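Local coordinates for Ice-binding protein isoform1a (Antarctomyces psychrotrophicus, PDB 7BWX) that probably binds ice crystals, apparently recognising water molecules of the prism planes, as an antifreeze protein built as a right-handed beta-helix, at residues 177-182 against 189-194. The protein carries 1 engineered substitution. Sequence-based numbering, arbitrary orientation.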
loop_
_atom_site.group_PDB
_atom_site.type_symbol
_atom_site.label_atom_id
_atom_site.label_comp_id
_atom_site.label_asym_id
_atom_site.label_seq_id
_atom_site.Cartn_x
_atom_site.Cartn_y
_atom_site.Cartn_z
ATOM N N ALA A 177 8.882 -4.944 4.944
ATOM C CA ALA A 177 9.423 -6.128 4.254
ATOM C C ALA A 177 8.533 -6.465 3.034
ATOM O O ALA A 177 8.470 -5.644 2.127
ATOM C CB ALA A 177 9.540 -7.228 5.250
ATOM N N LEU A 178 7.924 -7.638 2.995
ATOM C CA LEU A 178 7.328 -8.208 1.765
ATOM C C LEU A 178 5.936 -7.614 1.555
ATOM O O LEU A 178 5.238 -7.397 2.569
ATOM C CB LEU A 178 7.193 -9.716 1.933
ATOM C CG LEU A 178 6.748 -10.481 0.684
ATOM C CD1 LEU A 178 7.890 -10.476 -0.323
ATOM C CD2 LEU A 178 6.370 -11.928 1.024
ATOM N N ILE A 179 5.550 -7.409 0.287
ATOM C CA ILE A 179 4.119 -7.200 -0.071
ATOM C C ILE A 179 3.758 -8.298 -1.035
ATOM O O ILE A 179 4.377 -8.365 -2.087
ATOM C CB ILE A 179 3.805 -5.812 -0.629
ATOM C CG1 ILE A 179 4.167 -4.727 0.359
ATOM C CG2 ILE A 179 2.316 -5.701 -1.002
ATOM C CD1 ILE A 179 4.068 -3.337 -0.180
ATOM N N ALA A 180 2.756 -9.107 -0.696
ATOM C CA ALA A 180 2.235 -10.189 -1.561
ATOM C C ALA A 180 0.771 -9.867 -1.890
ATOM O O ALA A 180 -0.051 -9.768 -0.979
ATOM C CB ALA A 180 2.383 -11.513 -0.899
ATOM N N ALA A 181 0.490 -9.642 -3.168
ATOM C CA ALA A 181 -0.878 -9.471 -3.673
ATOM C C ALA A 181 -1.287 -10.806 -4.294
ATOM O O ALA A 181 -0.702 -11.238 -5.304
ATOM C CB ALA A 181 -0.900 -8.291 -4.592
ATOM N N GLN A 182 -2.239 -11.470 -3.669
ATOM C CA GLN A 182 -2.731 -12.780 -4.140
ATOM C C GLN A 182 -3.694 -12.587 -5.326
ATOM O O GLN A 182 -4.079 -11.437 -5.646
ATOM C CB GLN A 182 -3.366 -13.541 -2.978
ATOM C CG GLN A 182 -2.334 -13.907 -1.915
ATOM C CD GLN A 182 -2.916 -14.634 -0.729
ATOM O OE1 GLN A 182 -4.101 -14.594 -0.447
ATOM N NE2 GLN A 182 -2.048 -15.335 -0.027
ATOM N N GLY A 189 -3.936 2.807 -5.407
ATOM C CA GLY A 189 -2.853 3.234 -4.502
ATOM C C GLY A 189 -1.543 2.702 -5.007
ATOM O O GLY A 189 -1.297 2.774 -6.241
ATOM N N ALA A 190 -0.741 2.140 -4.124
ATOM C CA ALA A 190 0.656 1.785 -4.449
ATOM C C ALA A 190 1.158 0.717 -3.498
ATOM O O ALA A 190 0.655 0.660 -2.374
ATOM C CB ALA A 190 1.493 3.027 -4.394
ATOM N N LEU A 191 2.084 -0.114 -3.975
ATOM C CA LEU A 191 2.741 -1.169 -3.191
ATOM C C LEU A 191 4.229 -0.819 -3.061
ATOM O O LEU A 191 4.955 -0.983 -4.059
ATOM C CB LEU A 191 2.527 -2.527 -3.867
ATOM C CG LEU A 191 1.067 -2.880 -4.141
ATOM C CD1 LEU A 191 0.976 -4.212 -4.816
ATOM C CD2 LEU A 191 0.206 -2.852 -2.896
ATOM N N LEU A 192 4.636 -0.264 -1.904
ATOM C CA LEU A 192 6.016 0.219 -1.671
ATOM C C LEU A 192 6.658 -0.665 -0.603
ATOM O O LEU A 192 6.397 -0.478 0.623
ATOM C CB LEU A 192 5.948 1.692 -1.246
ATOM C CG LEU A 192 5.169 2.629 -2.154
ATOM C CD1 LEU A 192 5.255 4.038 -1.645
ATOM C CD2 LEU A 192 5.652 2.608 -3.590
ATOM N N ALA A 193 7.389 -1.676 -1.053
ATOM C CA ALA A 193 7.916 -2.775 -0.220
ATOM C C ALA A 193 9.340 -2.465 0.218
ATOM O O ALA A 193 10.026 -1.721 -0.504
ATOM C CB ALA A 193 7.894 -4.085 -0.933
ATOM N N GLY A 194 9.731 -3.009 1.360
ATOM C CA GLY A 194 11.115 -2.906 1.841
ATOM C C GLY A 194 11.951 -4.096 1.384
ATOM O O GLY A 194 13.176 -4.059 1.567
#
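Ile179 is the bump of this contact, and the hollow lies between Leu191 and Ala193. Ile179 CD1 reaches the backbone linking them, 3.6 Å from Leu192 N and 3.7 Å from Leu192 C. With chi1 at -59°, Ile179 CG1 lies beside the backbone N and passes 4.0 Å from Ala193 CB. Ile179 CG2, on the other branch, meets Leu191 CD2 at 4.0 Å. The side chains of Ile179 and Leu191 cross obliquely. Beyond them, Ala181 CB fills in loosely, 4.5 Å from Leu191 CD1. Where the two segments come together, Gly194 N gives a weak, bent hydrogen bond to Ala177 O (3.0 Å, 135°). The same Ala177 O sits 3.5 Å from Ala193 CB.

Strands 179-181 and 190-192 run at 144° to each other, without pairing in one sheet. They lie on two faces of the beta-helix that meet near Ala177 and Gly194. Val173 of strand 172-175 packs on both Ile179 and Leu191, and Leu199 touches Leu191 and Ala181. Across this contact the only hydrogen bond is weak, so the join probably depends mostly on apolar side chains packing on each other and on the Leu192 backbone.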